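PDB 5LHJ: leucine aminopeptidase 2, chloroplastic from Streptomyces sp. BC16019, which acts as a manganese-binding metalloaminopeptidase of the M17 family in bottromycin maturation, probably removing unsubstituted N-terminal amino acids from peptides. Local coordinates for residues Ala88-Ser100 with Arg111-Pro123. Residues are numbered along the deposited sequence; the frame is centred on the assembly and turned at random.
Sequences ATAATFRAAAAAS and RLDLALADGSGVP
Helix 90-100 and the chain of 111-123 run in opposite directions, the CA atoms of Ala97 and Leu114 coming within 7.3 Å and those of Ala88 and Ser120 within 6.1 Å. Helix 90-102 precedes strand 109-112, which pairs in parallel with strand 38-43 in the five-stranded mixed sheet of the N-terminal domain, a member of the macro clan. No direct hydrogen bond joins the segments; a water that accepts from Gly121 N also lies 2.8 Å from Ala88 O, to which it can donate, and the rest is side chains packed on one another and on backbone. Leu114 presses CD1 against the helix backbone, 3.5 Å from Ala97 N and 4.0 Å from Ala96 CB, while Leu112 CD2 meets Ser100 CB. Between Leu114 and Val122 lies the Phe93 ring. With CG anti to its own carbonyl carbon (chi1 -75°), it reaches towards the opposing chain and presents CE2 edge-on to Leu114 O at 3.4 Å, the oxygen lying in the ring plane. Ser120 OG also sits at the edge, near CE1, and takes a bond from Val122 N, closing an ST turn. Replacing Phe93 by an alanine would probably open a gap between the helix and segment 114-122, taking the ring edge from Leu114 O and the aromatic contact from Val122 CG2. That methyl also packs against the start of the helix, 3.5 Å from Thr89 C. At the N-cap, Thr89 N donates to Thr92 OG1 in a nearly straight bond (178°). Farther along, Ser100 OG and Ser100 N approach Ala96 O from opposite faces of its carbonyl plane, OG at 2.8 Å.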
loop_
_atom_site.group_PDB
_atom_site.type_symbol
_atom_site.label_atom_id
_atom_site.label_comp_id
_atom_site.label_asym_id
_atom_site.label_seq_id
_atom_site.Cartn_x
_atom_site.Cartn_y
_atom_site.Cartn_z
ATOM N N ALA A 88 -46.694 -6.674 6.742
ATOM C CA ALA A 88 -46.107 -7.947 6.319
ATOM C C ALA A 88 -46.124 -8.103 4.806
ATOM O O ALA A 88 -47.070 -7.689 4.147
ATOM C CB ALA A 88 -46.830 -9.116 6.978
ATOM N N THR A 89 -45.057 -8.692 4.273
ATOM C CA THR A 89 -44.909 -8.977 2.846
ATOM C C THR A 89 -44.608 -10.457 2.673
ATOM O O THR A 89 -44.422 -11.168 3.652
ATOM C CB THR A 89 -43.725 -8.203 2.258
ATOM O OG1 THR A 89 -42.510 -8.645 2.888
ATOM C CG2 THR A 89 -43.910 -6.697 2.466
ATOM N N ALA A 90 -44.529 -10.913 1.427
ATOM C CA ALA A 90 -44.080 -12.275 1.140
ATOM C C ALA A 90 -42.691 -12.560 1.740
ATOM O O ALA A 90 -42.438 -13.662 2.224
ATOM C CB ALA A 90 -44.089 -12.541 -0.363
ATOM N N ALA A 91 -41.807 -11.556 1.744
ATOM C CA ALA A 91 -40.470 -11.702 2.326
ATOM C C ALA A 91 -40.524 -11.973 3.839
ATOM O O ALA A 91 -39.681 -12.691 4.370
ATOM C CB ALA A 91 -39.617 -10.465 2.035
ATOM N N THR A 92 -41.504 -11.381 4.523
ATOM C CA THR A 92 -41.750 -11.673 5.931
ATOM C C THR A 92 -41.995 -13.163 6.143
ATOM O O THR A 92 -41.418 -13.768 7.049
ATOM C CB THR A 92 -42.969 -10.908 6.476
ATOM O OG1 THR A 92 -42.899 -9.529 6.076
ATOM C CG2 THR A 92 -43.023 -10.991 7.998
ATOM N N PHE A 93 -42.852 -13.746 5.303
ATOM C CA PHE A 93 -43.164 -15.178 5.391
ATOM C C PHE A 93 -41.982 -16.072 5.040
ATOM O O PHE A 93 -41.762 -17.104 5.671
ATOM C CB PHE A 93 -44.397 -15.512 4.541
ATOM C CG PHE A 93 -45.669 -15.054 5.176
ATOM C CD1 PHE A 93 -46.153 -13.776 4.942
ATOM C CD2 PHE A 93 -46.358 -15.877 6.056
ATOM C CE1 PHE A 93 -47.310 -13.329 5.565
ATOM C CE2 PHE A 93 -47.517 -15.442 6.682
ATOM C CZ PHE A 93 -47.993 -14.166 6.433
ATOM N N ARG A 94 -41.216 -15.664 4.039
ATOM C CA ARG A 94 -40.040 -16.409 3.622
ATOM C C ARG A 94 -39.029 -16.451 4.772
ATOM O O ARG A 94 -38.532 -17.515 5.153
ATOM C CB ARG A 94 -39.449 -15.764 2.348
ATOM C CG ARG A 94 -38.607 -16.685 1.515
ATOM C CD ARG A 94 -38.094 -16.017 0.253
ATOM N NE ARG A 94 -39.115 -15.836 -0.782
ATOM C CZ ARG A 94 -39.684 -14.679 -1.141
ATOM N NH1 ARG A 94 -39.373 -13.501 -0.567
ATOM N NH2 ARG A 94 -40.582 -14.698 -2.111
ATOM N N ALA A 95 -38.763 -15.283 5.357
ATOM C CA ALA A 95 -37.852 -15.171 6.504
ATOM C C ALA A 95 -38.339 -15.917 7.754
ATOM O O ALA A 95 -37.534 -16.526 8.459
ATOM C CB ALA A 95 -37.589 -13.701 6.835
ATOM N N ALA A 96 -39.640 -15.850 8.049
ATOM C CA ALA A 96 -40.209 -16.577 9.193
ATOM C C ALA A 96 -40.087 -18.088 9.038
ATOM O O ALA A 96 -39.829 -18.794 10.008
ATOM C CB ALA A 96 -41.665 -16.190 9.428
ATOM N N ALA A 97 -40.268 -18.591 7.812
ATOM C CA ALA A 97 -40.125 -20.020 7.554
ATOM C C ALA A 97 -38.674 -20.462 7.752
ATOM O O ALA A 97 -38.409 -21.518 8.326
ATOM C CB ALA A 97 -40.589 -20.359 6.146
ATOM N N ALA A 98 -37.727 -19.649 7.290
ATOM C CA ALA A 98 -36.308 -19.979 7.478
ATOM C C ALA A 98 -35.929 -19.977 8.966
ATOM O O ALA A 98 -35.203 -20.867 9.424
ATOM C CB ALA A 98 -35.422 -19.023 6.697
ATOM N N ALA A 99 -36.444 -19.010 9.722
ATOM C CA ALA A 99 -36.223 -18.965 11.184
ATOM C C ALA A 99 -36.799 -20.186 11.908
ATOM O O ALA A 99 -36.202 -20.692 12.858
ATOM C CB ALA A 99 -36.810 -17.692 11.777
ATOM N N SER A 100 -37.978 -20.629 11.463
ATOM C CA SER A 100 -38.626 -21.823 12.002
ATOM C C SER A 100 -37.775 -23.077 11.825
ATOM O O SER A 100 -37.586 -23.842 12.779
ATOM C CB SER A 100 -40.002 -22.053 11.345
ATOM O OG SER A 100 -40.860 -20.946 11.566
ATOM N N ARG A 111 -44.041 -29.341 11.030
ATOM C CA ARG A 111 -45.172 -28.817 10.266
ATOM C C ARG A 111 -45.198 -27.303 10.433
ATOM O O ARG A 111 -45.304 -26.813 11.556
ATOM C CB ARG A 111 -46.509 -29.413 10.730
ATOM C CG ARG A 111 -47.638 -29.096 9.761
ATOM C CD ARG A 111 -48.983 -29.628 10.214
ATOM N NE ARG A 111 -49.589 -28.799 11.263
ATOM C CZ ARG A 111 -49.991 -29.221 12.463
ATOM N NH1 ARG A 111 -49.889 -30.499 12.845
ATOM N NH2 ARG A 111 -50.532 -28.348 13.307
ATOM N N LEU A 112 -45.073 -26.580 9.319
ATOM C CA LEU A 112 -45.192 -25.130 9.305
ATOM C C LEU A 112 -46.643 -24.749 9.034
ATOM O O LEU A 112 -47.171 -25.042 7.952
ATOM C CB LEU A 112 -44.302 -24.535 8.199
ATOM C CG LEU A 112 -42.837 -24.970 8.268
ATOM C CD1 LEU A 112 -42.081 -24.485 7.043
ATOM C CD2 LEU A 112 -42.200 -24.474 9.545
ATOM N N ASP A 113 -47.282 -24.112 10.014
ATOM C CA ASP A 113 -48.624 -23.551 9.838
ATOM C C ASP A 113 -48.602 -22.062 9.482
ATOM O O ASP A 113 -49.653 -21.429 9.445
ATOM C CB ASP A 113 -49.465 -23.772 11.108
ATOM C CG ASP A 113 -49.807 -25.241 11.353
ATOM O OD1 ASP A 113 -49.434 -26.122 10.550
ATOM O OD2 ASP A 113 -50.467 -25.530 12.372
ATOM N N LEU A 114 -47.428 -21.513 9.167
ATOM C CA LEU A 114 -47.268 -20.068 8.976
ATOM C C LEU A 114 -48.164 -19.481 7.887
ATOM O O LEU A 114 -48.669 -18.370 8.037
ATOM C CB LEU A 114 -45.803 -19.719 8.639
ATOM C CG LEU A 114 -44.701 -20.155 9.604
ATOM C CD1 LEU A 114 -43.354 -19.743 9.023
ATOM C CD2 LEU A 114 -44.849 -19.589 11.004
ATOM N N ALA A 115 -48.350 -20.212 6.788
ATOM C CA ALA A 115 -49.142 -19.701 5.657
ATOM C C ALA A 115 -50.645 -19.622 5.964
ATOM O O ALA A 115 -51.393 -19.014 5.190
ATOM C CB ALA A 115 -48.897 -20.530 4.401
ATOM N N LEU A 116 -51.081 -20.246 7.062
ATOM C CA LEU A 116 -52.468 -20.139 7.536
ATOM C C LEU A 116 -52.759 -18.820 8.234
ATOM O O LEU A 116 -53.921 -18.430 8.336
ATOM C CB LEU A 116 -52.815 -21.297 8.475
ATOM C CG LEU A 116 -52.708 -22.695 7.856
ATOM C CD1 LEU A 116 -52.949 -23.785 8.889
ATOM C CD2 LEU A 116 -53.660 -22.849 6.689
ATOM N N ALA A 117 -51.726 -18.133 8.712
ATOM C CA ALA A 117 -51.902 -16.802 9.298
ATOM C C ALA A 117 -52.424 -15.823 8.238
ATOM O O ALA A 117 -51.751 -15.539 7.241
ATOM C CB ALA A 117 -50.601 -16.300 9.907
ATOM N N ASP A 118 -53.651 -15.350 8.439
ATOM C CA ASP A 118 -54.269 -14.376 7.533
ATOM C C ASP A 118 -54.391 -13.051 8.282
ATOM O O ASP A 118 -54.013 -12.950 9.447
ATOM C CB ASP A 118 -55.614 -14.890 6.970
ATOM C CG ASP A 118 -56.641 -15.232 8.053
ATOM O OD1 ASP A 118 -56.437 -14.907 9.238
ATOM O OD2 ASP A 118 -57.670 -15.841 7.706
ATOM N N GLY A 119 -54.893 -12.027 7.625
ATOM C CA GLY A 119 -54.959 -10.721 8.271
ATOM C C GLY A 119 -53.981 -9.750 7.664
ATOM O O GLY A 119 -54.230 -8.555 7.699
ATOM N N SER A 120 -52.863 -10.239 7.117
ATOM C CA SER A 120 -52.012 -9.386 6.283
ATOM C C SER A 120 -52.628 -9.239 4.902
ATOM O O SER A 120 -53.575 -9.945 4.553
ATOM C CB SER A 120 -50.576 -9.931 6.166
ATOM O OG SER A 120 -50.510 -11.035 5.279
ATOM N N GLY A 121 -52.068 -8.326 4.115
ATOM C CA GLY A 121 -52.432 -8.174 2.711
ATOM C C GLY A 121 -51.820 -9.193 1.755
ATOM O O GLY A 121 -52.078 -9.121 0.555
ATOM N N VAL A 122 -51.023 -10.141 2.263
ATOM C CA VAL A 122 -50.379 -11.149 1.422
ATOM C C VAL A 122 -51.398 -12.264 1.150
ATOM O O VAL A 122 -51.824 -12.933 2.091
ATOM C CB VAL A 122 -49.124 -11.762 2.078
ATOM C CG1 VAL A 122 -48.434 -12.734 1.121
ATOM C CG2 VAL A 122 -48.141 -10.668 2.504
ATOM N N PRO A 123 -51.791 -12.462 -0.123
ATOM C CA PRO A 123 -52.781 -13.500 -0.436
ATOM C C PRO A 123 -52.303 -14.909 -0.102
ATOM O O PRO A 123 -51.086 -15.158 -0.071
ATOM C CB PRO A 123 -52.992 -13.361 -1.947
ATOM C CG PRO A 123 -52.482 -12.016 -2.307
ATOM C CD PRO A 123 -51.381 -11.723 -1.333
HETATM O O HOH W 1 -49.597 -6.765 4.798
#